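Local coordinates for bilirubin-inducible fluorescent protein UnaG (Anguilla japonica, PDB 4I3B) that binds unconjugated bilirubin with high affinity inside its beta-barrel and, once loaded and excited, emits green fluorescence, at residues V67-G72 with L97-K102. Numbering follows the deposited sequence. Where two conformers were deposited one is given.
With BLR (3-[5-[(Z)-(4-ethenyl-3-methyl-5-oxidanylidene-pyrrol-2-ylidene)methyl]-2-[[5-[(Z)-(3-ethenyl-4-methyl-5-oxidanylidene-pyrrol-2-ylidene)methyl]-3-(3-hydroxy-3-oxopropyl)-4-methyl-1H-pyrrol-2-yl]methyl]-4-methyl-1H-pyrrol-3-yl]propanoic acid), chain G.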
ATOM      1  N   VAL A  67      -1.202   1.975   9.222  1.00 11.28           N
ATOM      2  CA  VAL A  67      -2.638   1.788   9.153  1.00 11.02           C
ATOM      3  C   VAL A  67      -3.009   0.585  10.008  1.00 11.61           C
ATOM      4  O   VAL A  67      -2.228  -0.377  10.144  1.00 11.37           O
ATOM      5  CB  VAL A  67      -3.144   1.575   7.712  1.00 11.49           C
ATOM      6  CG1 VAL A  67      -3.007   2.857   6.877  1.00 11.73           C
ATOM      7  CG2 VAL A  67      -2.453   0.415   7.037  1.00  9.89           C
ATOM      8  N   LYS A  68      -4.198   0.652  10.608  0.79 12.27           N
ATOM      9  CA  LYS A  68      -4.767  -0.424  11.405  0.79 14.45           C
ATOM     10  C   LYS A  68      -6.196  -0.622  10.940  0.79 12.86           C
ATOM     11  O   LYS A  68      -6.950   0.348  10.867  0.79 14.42           O
ATOM     12  CB  LYS A  68      -4.806  -0.039  12.893  0.79 17.01           C
ATOM     13  CG  LYS A  68      -3.473   0.131  13.576  0.79 23.14           C
ATOM     14  CD  LYS A  68      -3.658   0.275  15.089  0.79 27.65           C
ATOM     15  CE  LYS A  68      -2.348   0.061  15.833  0.79 30.16           C
ATOM     16  NZ  LYS A  68      -2.489   0.220  17.312  0.79 32.42           N
ATOM     17  N   PHE A  69      -6.591  -1.855  10.664  1.00 12.30           N
ATOM     18  CA  PHE A  69      -7.936  -2.104  10.176  1.00 12.12           C
ATOM     19  C   PHE A  69      -8.425  -3.508  10.474  1.00 12.86           C
ATOM     20  O   PHE A  69      -7.636  -4.421  10.750  1.00 14.45           O
ATOM     21  CB  PHE A  69      -8.009  -1.859   8.658  1.00 10.54           C
ATOM     22  CG  PHE A  69      -6.991  -2.655   7.870  1.00 10.47           C
ATOM     23  CD1 PHE A  69      -7.275  -3.962   7.468  1.00 12.31           C
ATOM     24  CD2 PHE A  69      -5.765  -2.098   7.522  1.00 12.10           C
ATOM     25  CE1 PHE A  69      -6.336  -4.712   6.724  1.00 11.80           C
ATOM     26  CE2 PHE A  69      -4.837  -2.840   6.796  1.00 10.93           C
ATOM     27  CZ  PHE A  69      -5.126  -4.144   6.403  1.00 12.45           C
ATOM     28  N   LYS A  70      -9.738  -3.653  10.403  0.63 12.56           N
ATOM     29  CA  LYS A  70     -10.404  -4.933  10.446  0.63 13.73           C
ATOM     30  C   LYS A  70     -10.965  -5.216   9.049  0.63 12.92           C
ATOM     31  O   LYS A  70     -11.576  -4.345   8.432  0.63 11.54           O
ATOM     32  CB  LYS A  70     -11.513  -4.872  11.502  0.63 16.47           C
ATOM     33  CG  LYS A  70     -12.386  -6.112  11.575  0.63 17.14           C
ATOM     34  CD  LYS A  70     -13.260  -6.094  12.819  0.63 22.95           C
ATOM     35  CE  LYS A  70     -14.441  -7.037  12.673  0.63 24.85           C
ATOM     36  NZ  LYS A  70     -14.036  -8.465  12.506  0.63 27.13           N
ATOM     37  N   LEU A  71     -10.773  -6.427   8.537  1.00 13.54           N
ATOM     38  CA  LEU A  71     -11.288  -6.758   7.213  0.80 14.78           C
ATOM     39  C   LEU A  71     -12.763  -6.425   7.132  1.00 13.12           C
ATOM     40  O   LEU A  71     -13.544  -6.767   8.035  1.00 16.98           O
ATOM     41  CB  LEU A  71     -11.091  -8.241   6.893  0.80 17.50           C
ATOM     42  CG  LEU A  71      -9.633  -8.693   6.836  0.80 18.53           C
ATOM     43  CD1 LEU A  71      -9.537 -10.192   6.606  0.80 22.04           C
ATOM     44  CD2 LEU A  71      -8.898  -7.948   5.744  0.80 18.20           C
ATOM     45  N   GLY A  72     -13.156  -5.778   6.047  1.00 13.34           N
ATOM     46  CA  GLY A  72     -14.540  -5.461   5.797  1.00 14.67           C
ATOM     47  C   GLY A  72     -15.047  -4.196   6.457  1.00 13.55           C
ATOM     48  O   GLY A  72     -16.178  -3.805   6.217  1.00 16.05           O
ATOM     49  N   LEU A  97      -5.335  -9.819  -1.159  1.00 11.78           N
ATOM     50  CA  LEU A  97      -5.824  -8.799  -0.241  0.68 10.81           C
ATOM     51  C   LEU A  97      -6.063  -7.575  -1.074  1.00  9.90           C
ATOM     52  O   LEU A  97      -5.139  -7.078  -1.745  1.00 10.23           O
ATOM     53  CB  LEU A  97      -4.793  -8.511   0.831  0.68 12.39           C
ATOM     54  CG  LEU A  97      -5.261  -7.672   1.995  0.68 14.56           C
ATOM     55  CD1 LEU A  97      -6.237  -8.489   2.879  0.68 13.96           C
ATOM     56  CD2 LEU A  97      -4.024  -7.196   2.737  0.68 17.58           C
ATOM     57  N   VAL A  98      -7.297  -7.092  -1.059  1.00  9.36           N
ATOM     58  CA  VAL A  98      -7.697  -5.979  -1.914  1.00  9.10           C
ATOM     59  C   VAL A  98      -8.107  -4.775  -1.088  1.00  8.49           C
ATOM     60  O   VAL A  98      -8.971  -4.875  -0.217  1.00 10.25           O
ATOM     61  CB  VAL A  98      -8.843  -6.383  -2.831  1.00  9.56           C
ATOM     62  CG1 VAL A  98      -9.292  -5.199  -3.641  1.00 10.46           C
ATOM     63  CG2 VAL A  98      -8.425  -7.541  -3.716  1.00 11.86           C
ATOM     64  N   TYR A  99      -7.462  -3.651  -1.357  1.00  7.98           N
ATOM     65  CA  TYR A  99      -7.554  -2.432  -0.556  1.00  7.75           C
ATOM     66  C   TYR A  99      -8.108  -1.335  -1.456  1.00  8.22           C
ATOM     67  O   TYR A  99      -7.544  -1.065  -2.533  1.00  9.10           O
ATOM     68  CB  TYR A  99      -6.128  -2.102  -0.093  1.00  7.79           C
ATOM     69  CG  TYR A  99      -5.928  -1.051   0.977  1.00  8.55           C
ATOM     70  CD1 TYR A  99      -6.339   0.276   0.833  1.00  9.64           C
ATOM     71  CD2 TYR A  99      -5.264  -1.396   2.143  1.00  9.48           C
ATOM     72  CE1 TYR A  99      -6.057   1.253   1.854  1.00  9.73           C
ATOM     73  CE2 TYR A  99      -5.000  -0.464   3.122  1.00 10.79           C
ATOM     74  CZ  TYR A  99      -5.383   0.842   2.986  1.00 10.20           C
ATOM     75  OH  TYR A  99      -5.076   1.732   3.989  1.00 10.27           O
ATOM     76  N   VAL A 100      -9.240  -0.756  -1.057  1.00  7.78           N
ATOM     77  CA  VAL A 100      -9.883   0.283  -1.876  1.00  8.54           C
ATOM     78  C   VAL A 100      -9.985   1.562  -1.071  1.00  7.92           C
ATOM     79  O   VAL A 100     -10.420   1.549   0.087  1.00 10.05           O
ATOM     80  CB  VAL A 100     -11.286  -0.142  -2.367  1.00 10.27           C
ATOM     81  CG1 VAL A 100     -11.987   1.016  -3.140  1.00 12.00           C
ATOM     82  CG2 VAL A 100     -11.175  -1.400  -3.210  1.00 13.02           C
ATOM     83  N   GLN A 101      -9.556   2.668  -1.689  1.00  8.68           N
ATOM     84  CA  GLN A 101      -9.708   4.005  -1.135  1.00  9.28           C
ATOM     85  C   GLN A 101     -10.707   4.806  -1.958  1.00  9.12           C
ATOM     86  O   GLN A 101     -10.642   4.780  -3.200  1.00 10.68           O
ATOM     87  CB  GLN A 101      -8.363   4.731  -1.157  1.00  9.50           C
ATOM     88  CG  GLN A 101      -7.321   4.150  -0.213  1.00  9.06           C
ATOM     89  CD  GLN A 101      -5.956   4.749  -0.434  1.00  9.54           C
ATOM     90  OE1 GLN A 101      -5.642   5.179  -1.544  1.00  9.88           O
ATOM     91  NE2 GLN A 101      -5.136   4.770   0.602  1.00  9.71           N
ATOM     92  N   LYS A 102     -11.592   5.520  -1.253  1.00  9.89           N
ATOM     93  CA  LYS A 102     -12.577   6.386  -1.881  1.00 10.23           C
ATOM     94  C   LYS A 102     -12.452   7.787  -1.323  1.00 10.38           C
ATOM     95  O   LYS A 102     -12.333   7.967  -0.113  1.00 11.38           O
ATOM     96  CB  LYS A 102     -13.985   5.885  -1.567  1.00 12.09           C
ATOM     97  CG  LYS A 102     -14.241   4.483  -2.100  1.00 17.07           C
ATOM     98  CD  LYS A 102     -15.593   3.949  -1.660  1.00 21.78           C
ATOM     99  CE  LYS A 102     -15.653   2.432  -1.806  1.00 27.57           C
ATOM    100  NZ  LYS A 102     -16.798   1.804  -1.051  1.00 31.10           N
TER
HETATM  101  CHA BLR G 201       3.601   2.075   1.085  1.00  9.07           C
HETATM  102  NA  BLR G 201       1.881   0.483   2.034  1.00  9.01           N
HETATM  103  C1A BLR G 201       2.452   1.716   2.010  1.00  8.94           C
HETATM  104  C2A BLR G 201       1.742   2.561   2.848  1.00  8.73           C
HETATM  105  C3A BLR G 201       0.698   1.802   3.378  1.00  8.64           C
HETATM  106  C4A BLR G 201       0.810   0.517   2.863  1.00  9.52           C
HETATM  107  CMA BLR G 201      -0.346   2.270   4.347  1.00 10.59           C
HETATM  108  CAA BLR G 201       2.058   3.996   3.130  1.00 10.02           C
HETATM  109  CBA BLR G 201       1.178   4.936   2.406  1.00 10.91           C
HETATM  110  CGA BLR G 201       1.459   6.364   2.706  1.00 11.26           C
HETATM  111  O1A BLR G 201       2.604   6.741   3.092  1.00 11.02           O
HETATM  112  O2A BLR G 201       0.470   7.175   2.589  1.00 12.11           O
HETATM  113  CHB BLR G 201      -0.098  -0.594   3.198  1.00  9.98           C
HETATM  114  NB  BLR G 201       1.232  -2.512   2.434  1.00 10.08           N
HETATM  115  C1B BLR G 201       0.084  -1.942   3.026  1.00 10.26           C
HETATM  116  C2B BLR G 201      -0.808  -2.981   3.356  1.00  8.31           C
HETATM  117  C3B BLR G 201      -0.319  -4.129   3.055  1.00  9.89           C
HETATM  118  C4B BLR G 201       1.046  -4.018   2.394  1.00 10.56           C
HETATM  119  CMB BLR G 201      -2.154  -2.721   4.004  1.00 10.51           C
HETATM  120  OB  BLR G 201       1.831  -4.789   1.965  1.00 10.48           O
HETATM  121  CAB BLR G 201      -0.937  -5.462   3.264  1.00 11.29           C
HETATM  122  CBB BLR G 201      -0.358  -6.647   2.905  1.00 11.78           C
HETATM  123  NC  BLR G 201       5.061   7.008  -0.113  1.00 11.07           N
HETATM  124  C1C BLR G 201       5.862   8.296   0.137  1.00 12.05           C
HETATM  125  C2C BLR G 201       4.959   9.307  -0.481  1.00 11.26           C
HETATM  126  C3C BLR G 201       3.889   8.770  -0.960  1.00  9.08           C
HETATM  127  C4C BLR G 201       3.847   7.399  -0.781  1.00 10.58           C
HETATM  128  CMC BLR G 201       5.333  10.750  -0.443  1.00 12.81           C
HETATM  129  OC  BLR G 201       6.938   8.371   0.661  1.00 14.02           O
HETATM  130  CAC BLR G 201       2.764   9.480  -1.594  1.00 10.60           C
HETATM  131  CBC BLR G 201       2.931  10.551  -2.408  1.00 11.63           C
HETATM  132  CHD BLR G 201       2.883   6.518  -1.146  1.00  9.10           C
HETATM  133  ND  BLR G 201       3.543   4.368   0.078  1.00  9.01           N
HETATM  134  C1D BLR G 201       2.796   5.097  -0.771  1.00  9.53           C
HETATM  135  C2D BLR G 201       1.765   4.191  -1.317  1.00  7.22           C
HETATM  136  C3D BLR G 201       1.951   2.947  -0.771  1.00  8.66           C
HETATM  137  C4D BLR G 201       3.082   3.015   0.170  1.00  8.40           C
HETATM  138  CMD BLR G 201       0.748   4.632  -2.317  1.00  9.62           C
HETATM  139  CAD BLR G 201       1.091   1.743  -1.045  1.00  8.55           C
HETATM  140  CBD BLR G 201       1.765   0.827  -2.048  1.00  9.06           C
HETATM  141  CGD BLR G 201       2.747  -0.064  -1.379  1.00  9.44           C
HETATM  142  O1D BLR G 201       3.937  -0.029  -1.740  1.00  9.49           O
HETATM  143  O2D BLR G 201       2.397  -0.877  -0.492  1.00  9.44           O
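Tyr99 and Phe69 meet at CE2 of each ring, 4.4 Å apart, their planes turned nearly at right angles, each CE2 approaching the other ring obliquely, and a methyl group of bilirubin sits against both. That methyl, BLR CMB, lies 3.7 Å from Tyr99 CE2 and, at the edge of the Phe69 ring, 3.9 Å from Phe69 CE2. Further along the tyrosine, the phenolic OH reaches Val67 CG1 at 3.7 Å, the two side chains advancing from opposite directions. The same valine methyl touches BLR CMA. At the other end, Leu71 CD2 meets Leu97 CD1 at 3.9 Å, while the other branch of Leu97, CD2, packs 3.6 Å from the vinyl carbon BLR CAB. Such contact between strands 64-70 and 96-103, not neighbours in the sheet, illustrates how a barrel of the fatty-acid-binding-protein family lines its interior: Val67, Phe69, Leu97 and Tyr99, alternating along their strands, all touch the pigment. The first torsion of Tyr99, -168°, sets CG opposite the backbone N and brings the far end of the ring close to strand 64-70; its OH is hydrogen-bonded to Glu77 OE1. Cutting the tyrosine back to an alanine is likely to leave Phe69 and the bilirubin methyl without a shared neighbour and Glu77 without its phenolic partner. Two residues on, Gln101 sets CG at the tyrosine ring edge, in plane, and its NE2 hydrogen-bonds the same Glu77 oxygen.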